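Local coordinates for protein aromatic amino acid aminotransferase I (Candida albicans WO-1, PDB 6HNU) that probably catalyses transfer of the amino group from aromatic L-amino acids to 2-oxoglutarate, using pyridoxal 5'-phosphate as cofactor, at residues G46-V58 with Q96-T108. Residues are numbered along the deposited sequence; the frame is centred on the assembly and turned at random.
Sequences GLPLSDYFPFEKV and QIELARSLQYGST. With PLP (pyridoxal-5'-phosphate), chain D; PHE (phenylalanine), chain E.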
loop_
_atom_site.group_PDB
_atom_site.type_symbol
_atom_site.label_atom_id
_atom_site.label_comp_id
_atom_site.label_asym_id
_atom_site.label_seq_id
_atom_site.Cartn_x
_atom_site.Cartn_y
_atom_site.Cartn_z
ATOM N N GLY B 46 -14.028 -15.124 -6.950
ATOM C CA GLY B 46 -13.053 -14.586 -7.927
ATOM C C GLY B 46 -11.615 -14.990 -7.621
ATOM O O GLY B 46 -10.692 -14.339 -8.170
ATOM N N LEU B 47 -11.409 -16.023 -6.799
ATOM C CA LEU B 47 -10.048 -16.381 -6.306
ATOM C C LEU B 47 -9.320 -17.184 -7.371
ATOM O O LEU B 47 -9.860 -18.152 -7.886
ATOM C CB LEU B 47 -10.141 -17.228 -5.042
ATOM C CG LEU B 47 -10.498 -16.515 -3.746
ATOM C CD1 LEU B 47 -10.211 -17.442 -2.562
ATOM C CD2 LEU B 47 -9.761 -15.189 -3.584
ATOM N N PRO B 48 -8.048 -16.870 -7.684
ATOM C CA PRO B 48 -7.285 -17.713 -8.587
ATOM C C PRO B 48 -6.926 -18.948 -7.753
ATOM O O PRO B 48 -7.106 -18.957 -6.537
ATOM C CB PRO B 48 -6.101 -16.828 -8.966
ATOM C CG PRO B 48 -5.846 -16.067 -7.679
ATOM C CD PRO B 48 -7.227 -15.796 -7.109
ATOM N N LEU B 49 -6.447 -19.981 -8.430
ATOM C CA LEU B 49 -6.110 -21.267 -7.783
ATOM C C LEU B 49 -4.612 -21.169 -7.466
ATOM O O LEU B 49 -3.841 -20.624 -8.313
ATOM C CB LEU B 49 -6.533 -22.464 -8.667
ATOM C CG LEU B 49 -6.343 -22.404 -10.198
ATOM C CD1 LEU B 49 -7.046 -21.231 -10.894
ATOM C CD2 LEU B 49 -4.876 -22.435 -10.588
ATOM N N SER B 50 -4.200 -21.628 -6.287
ATOM C CA SER B 50 -2.779 -21.596 -5.857
ATOM C C SER B 50 -1.922 -22.498 -6.772
ATOM O O SER B 50 -0.698 -22.296 -6.819
ATOM C CB SER B 50 -2.644 -21.915 -4.387
ATOM O OG SER B 50 -2.705 -23.318 -4.142
ATOM N N ASP B 51 -2.547 -23.384 -7.554
ATOM C CA ASP B 51 -1.862 -24.405 -8.404
ATOM C C ASP B 51 -0.866 -23.734 -9.351
ATOM O O ASP B 51 0.205 -24.338 -9.604
ATOM C CB ASP B 51 -2.859 -25.216 -9.245
ATOM C CG ASP B 51 -3.963 -25.946 -8.481
ATOM O OD1 ASP B 51 -4.093 -25.758 -7.228
ATOM O OD2 ASP B 51 -4.701 -26.719 -9.143
ATOM N N TYR B 52 -1.160 -22.536 -9.874
ATOM C CA TYR B 52 -0.275 -21.872 -10.875
ATOM C C TYR B 52 0.761 -20.945 -10.208
ATOM O O TYR B 52 1.682 -20.558 -10.925
ATOM C CB TYR B 52 -1.077 -21.124 -11.951
ATOM C CG TYR B 52 -2.085 -21.954 -12.711
ATOM C CD1 TYR B 52 -1.945 -23.326 -12.875
ATOM C CD2 TYR B 52 -3.213 -21.351 -13.262
ATOM C CE1 TYR B 52 -2.904 -24.075 -13.547
ATOM C CE2 TYR B 52 -4.162 -22.082 -13.966
ATOM C CZ TYR B 52 -4.006 -23.449 -14.119
ATOM O OH TYR B 52 -4.953 -24.138 -14.818
ATOM N N PHE B 53 0.619 -20.555 -8.932
ATOM C CA PHE B 53 1.577 -19.625 -8.263
ATOM C C PHE B 53 2.989 -20.149 -8.525
ATOM O O PHE B 53 3.290 -21.262 -8.079
ATOM C CB PHE B 53 1.365 -19.470 -6.751
ATOM C CG PHE B 53 0.017 -18.940 -6.299
ATOM C CD1 PHE B 53 -0.905 -18.417 -7.197
ATOM C CD2 PHE B 53 -0.301 -18.932 -4.945
ATOM C CE1 PHE B 53 -2.133 -17.948 -6.757
ATOM C CE2 PHE B 53 -1.530 -18.463 -4.509
ATOM C CZ PHE B 53 -2.419 -17.933 -5.408
ATOM N N PRO B 54 3.844 -19.428 -9.294
ATOM C CA PRO B 54 5.143 -19.964 -9.717
ATOM C C PRO B 54 6.237 -19.871 -8.641
ATOM O O PRO B 54 7.337 -19.465 -8.946
ATOM C CB PRO B 54 5.453 -19.106 -10.952
ATOM C CG PRO B 54 4.893 -17.738 -10.568
ATOM C CD PRO B 54 3.591 -18.087 -9.852
ATOM N N PHE B 55 5.883 -20.183 -7.401
ATOM C CA PHE B 55 6.776 -20.104 -6.210
ATOM C C PHE B 55 6.576 -21.348 -5.359
ATOM O O PHE B 55 5.576 -21.439 -4.653
ATOM C CB PHE B 55 6.530 -18.836 -5.391
ATOM C CG PHE B 55 6.614 -17.560 -6.193
ATOM C CD1 PHE B 55 7.837 -16.980 -6.478
ATOM C CD2 PHE B 55 5.465 -16.947 -6.644
ATOM C CE1 PHE B 55 7.912 -15.781 -7.171
ATOM C CE2 PHE B 55 5.545 -15.768 -7.367
ATOM C CZ PHE B 55 6.759 -15.184 -7.616
ATOM N N GLU B 56 7.531 -22.274 -5.440
ATOM C CA GLU B 56 7.461 -23.574 -4.727
ATOM C C GLU B 56 7.916 -23.336 -3.294
ATOM O O GLU B 56 7.422 -24.007 -2.367
ATOM C CB GLU B 56 8.308 -24.657 -5.422
ATOM C CG GLU B 56 8.428 -25.928 -4.605
ATOM C CD GLU B 56 7.110 -26.584 -4.276
ATOM O OE1 GLU B 56 6.133 -26.334 -5.029
ATOM O OE2 GLU B 56 7.035 -27.329 -3.257
ATOM N N LYS B 57 8.841 -22.402 -3.131
ATOM C CA LYS B 57 9.299 -21.961 -1.811
ATOM C C LYS B 57 10.090 -20.668 -1.950
ATOM O O LYS B 57 10.549 -20.345 -3.075
ATOM C CB LYS B 57 10.140 -23.038 -1.119
ATOM C CG LYS B 57 11.613 -23.074 -1.460
ATOM C CD LYS B 57 12.365 -24.127 -0.641
ATOM C CE LYS B 57 13.812 -24.240 -1.068
ATOM N NZ LYS B 57 14.495 -25.395 -0.440
ATOM N N VAL B 58 10.170 -19.966 -0.831
ATOM C CA VAL B 58 11.084 -18.809 -0.631
ATOM C C VAL B 58 11.934 -19.118 0.599
ATOM O O VAL B 58 11.434 -19.824 1.559
ATOM C CB VAL B 58 10.325 -17.481 -0.494
ATOM C CG1 VAL B 58 9.427 -17.437 0.722
ATOM C CG2 VAL B 58 11.307 -16.329 -0.442
ATOM N N GLN B 96 4.113 -21.554 10.122
ATOM C CA GLN B 96 4.501 -20.784 8.897
ATOM C C GLN B 96 3.250 -20.392 8.107
ATOM O O GLN B 96 2.175 -21.006 8.289
ATOM C CB GLN B 96 5.443 -21.605 8.017
ATOM C CG GLN B 96 6.748 -21.981 8.712
ATOM C CD GLN B 96 7.385 -20.795 9.400
ATOM O OE1 GLN B 96 7.768 -19.813 8.762
ATOM N NE2 GLN B 96 7.495 -20.869 10.713
ATOM N N ILE B 97 3.357 -19.378 7.251
ATOM C CA ILE B 97 2.230 -18.991 6.362
ATOM C C ILE B 97 2.621 -19.466 4.969
ATOM O O ILE B 97 3.319 -18.738 4.225
ATOM C CB ILE B 97 1.856 -17.501 6.464
ATOM C CG1 ILE B 97 2.092 -16.927 7.873
ATOM C CG2 ILE B 97 0.409 -17.345 6.031
ATOM C CD1 ILE B 97 2.198 -15.424 7.963
ATOM N N GLU B 98 2.241 -20.704 4.673
ATOM C CA GLU B 98 2.649 -21.408 3.433
ATOM C C GLU B 98 2.211 -20.545 2.245
ATOM O O GLU B 98 1.157 -19.859 2.353
ATOM C CB GLU B 98 2.063 -22.827 3.420
ATOM C CG GLU B 98 0.548 -22.881 3.304
ATOM C CD GLU B 98 -0.253 -22.752 4.577
ATOM O OE1 GLU B 98 0.361 -22.586 5.661
ATOM O OE2 GLU B 98 -1.507 -22.758 4.483
ATOM N N LEU B 99 3.005 -20.540 1.171
ATOM C CA LEU B 99 2.819 -19.558 0.068
ATOM C C LEU B 99 1.468 -19.767 -0.627
ATOM O O LEU B 99 0.966 -18.799 -1.201
ATOM C CB LEU B 99 3.948 -19.665 -0.952
ATOM C CG LEU B 99 5.366 -19.508 -0.408
ATOM C CD1 LEU B 99 6.355 -19.629 -1.558
ATOM C CD2 LEU B 99 5.518 -18.176 0.329
ATOM N N ALA B 100 0.909 -20.989 -0.638
ATOM C CA ALA B 100 -0.417 -21.242 -1.230
ATOM C C ALA B 100 -1.458 -20.329 -0.543
ATOM O O ALA B 100 -2.438 -19.968 -1.186
ATOM C CB ALA B 100 -0.764 -22.722 -1.101
ATOM N N ARG B 101 -1.231 -19.959 0.719
ATOM C CA ARG B 101 -2.081 -19.072 1.551
ATOM C C ARG B 101 -1.491 -17.638 1.625
ATOM O O ARG B 101 -2.265 -16.670 1.362
ATOM C CB ARG B 101 -2.277 -19.712 2.923
ATOM C CG ARG B 101 -3.182 -18.952 3.884
ATOM C CD ARG B 101 -3.747 -19.829 5.018
ATOM N NE ARG B 101 -2.628 -20.438 5.729
ATOM C CZ ARG B 101 -2.082 -19.968 6.848
ATOM N NH1 ARG B 101 -2.606 -18.914 7.461
ATOM N NH2 ARG B 101 -1.012 -20.567 7.360
ATOM N N SER B 102 -0.185 -17.438 1.900
ATOM C CA SER B 102 0.364 -16.055 2.023
ATOM C C SER B 102 0.351 -15.320 0.665
ATOM O O SER B 102 0.317 -14.085 0.674
ATOM C CB SER B 102 1.751 -16.056 2.679
ATOM O OG SER B 102 2.590 -17.070 2.144
ATOM N N LEU B 103 0.401 -16.022 -0.468
ATOM C CA LEU B 103 0.381 -15.420 -1.840
ATOM C C LEU B 103 -1.048 -15.427 -2.431
ATOM O O LEU B 103 -1.247 -14.917 -3.557
ATOM C CB LEU B 103 1.371 -16.170 -2.748
ATOM C CG LEU B 103 2.841 -16.027 -2.382
ATOM C CD1 LEU B 103 3.704 -16.666 -3.459
ATOM C CD2 LEU B 103 3.221 -14.552 -2.196
ATOM N N GLN B 104 -2.028 -15.942 -1.682
ATOM C CA GLN B 104 -3.470 -15.859 -2.027
ATOM C C GLN B 104 -4.047 -14.555 -1.460
ATOM O O GLN B 104 -3.557 -14.088 -0.436
ATOM C CB GLN B 104 -4.213 -17.076 -1.464
ATOM C CG GLN B 104 -5.686 -17.161 -1.860
ATOM C CD GLN B 104 -5.908 -17.076 -3.353
ATOM O OE1 GLN B 104 -5.949 -15.993 -3.937
ATOM N NE2 GLN B 104 -6.042 -18.229 -4.000
ATOM N N TYR B 105 -5.115 -14.018 -2.038
ATOM C CA TYR B 105 -5.891 -12.965 -1.335
ATOM C C TYR B 105 -6.295 -13.516 0.039
ATOM O O TYR B 105 -6.562 -14.728 0.171
ATOM C CB TYR B 105 -7.131 -12.569 -2.120
ATOM C CG TYR B 105 -6.885 -11.874 -3.433
ATOM C CD1 TYR B 105 -6.541 -10.534 -3.471
ATOM C CD2 TYR B 105 -7.020 -12.547 -4.632
ATOM C CE1 TYR B 105 -6.390 -9.864 -4.664
ATOM C CE2 TYR B 105 -6.822 -11.902 -5.843
ATOM C CZ TYR B 105 -6.511 -10.558 -5.853
ATOM O OH TYR B 105 -6.323 -9.926 -7.029
ATOM N N GLY B 106 -6.344 -12.672 1.066
ATOM C CA GLY B 106 -6.890 -13.105 2.362
ATOM C C GLY B 106 -7.481 -11.961 3.156
ATOM O O GLY B 106 -7.646 -10.861 2.591
ATOM N N SER B 107 -7.770 -12.200 4.436
ATOM C CA SER B 107 -8.373 -11.205 5.361
ATOM C C SER B 107 -7.484 -9.956 5.389
ATOM O O SER B 107 -6.228 -10.100 5.538
ATOM C CB SER B 107 -8.546 -11.757 6.748
ATOM O OG SER B 107 -8.913 -10.709 7.646
ATOM N N THR B 108 -8.090 -8.777 5.283
ATOM C CA THR B 108 -7.342 -7.489 5.295
ATOM C C THR B 108 -6.860 -7.185 6.731
ATOM O O THR B 108 -6.014 -6.316 6.886
ATOM C CB THR B 108 -8.197 -6.375 4.666
ATOM O OG1 THR B 108 -8.144 -6.515 3.240
ATOM C CG2 THR B 108 -7.714 -4.988 5.015
HETATM N N1 PLP D . -9.628 -4.737 -10.528
HETATM C C2 PLP D . -10.610 -5.569 -10.865
HETATM C C2A PLP D . -11.620 -5.119 -11.856
HETATM C C3 PLP D . -10.703 -6.858 -10.300
HETATM O O3 PLP D . -11.746 -7.658 -10.656
HETATM C C4 PLP D . -9.750 -7.253 -9.339
HETATM C C4A PLP D . -9.851 -8.580 -8.722
HETATM C C5 PLP D . -8.731 -6.355 -9.004
HETATM C C6 PLP D . -8.747 -5.106 -9.577
HETATM C C5A PLP D . -7.688 -6.706 -7.983
HETATM O O4P PLP D . -6.367 -6.229 -8.370
HETATM P P PLP D . -5.055 -6.351 -7.447
HETATM O O1P PLP D . -5.251 -5.350 -6.306
HETATM O O2P PLP D . -3.981 -6.036 -8.450
HETATM O O3P PLP D . -5.008 -7.804 -6.962
HETATM N N PHE E . -10.781 -8.975 -7.712
HETATM C CA PHE E . -10.864 -9.917 -6.542
HETATM C C PHE E . -12.290 -10.493 -6.463
HETATM O O PHE E . -12.895 -10.581 -5.388
HETATM C CB PHE E . -10.404 -9.198 -5.266
HETATM C CG PHE E . -10.802 -9.854 -3.968
HETATM C CD1 PHE E . -10.596 -11.211 -3.761
HETATM C CD2 PHE E . -11.388 -9.111 -2.954
HETATM C CE1 PHE E . -10.964 -11.811 -2.564
HETATM C CE2 PHE E . -11.748 -9.712 -1.757
HETATM C CZ PHE E . -11.530 -11.058 -1.561
HETATM O OXT PHE E . -12.877 -10.892 -7.488
#
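The CA atoms of Ser50 and Ala100 lie 5.2 Å apart, and segments 46-58 and 96-108 open on both sides of this pair, reaching 7.3 Å between the CA atoms of Leu47 and Tyr105 at the active site. Gln104 supplies the polar link: its NE2 donates to Pro48 O over 2.8 Å, with the acceptor near the amide plane and an N-H...O angle of 149°. Its OE1 accepts from Tyr105 N on a lone pair, so both amide ends are held. Gln104 CG lies anti to its own backbone N (chi1 -175°) and a bend at chi2 brings the amide back to Pro48, whose CD lies 3.4 Å from Gln104 OE1. The Phe53 ring, turned 70° from this amide, lies beside the end of helix 99-102, with CE2 3.7 Å from Leu103 O, and carries Ser50 CA over one face. Leu103 CD1 meets Phe55 CD2 at 3.7 Å, while Leu99 spreads its two methyls, CD1 to Phe55 CB and CD2 to Val58 CG1. At the other end the bound phenylalanine covers one Tyr105 ring face, its CE1 3.7 Å from Leu47 CD2, and Tyr105 OH donates to pyridoxal phosphate O3P in a very short 2.5 Å bond. Tyr105 OH is also hydrogen-bonded to Lys300 NZ of the second subunit, whose Ser297 and Arg307 bind the same cofactor: the shared active site of class I aminotransferase dimers. Phe335 of helix 334-377 packs on Leu103 and edge-to-face with Phe55, strand 81-86 borders Leu99 and Val58, and strand 57-62 pairs antiparallel with a strand of the second subunit.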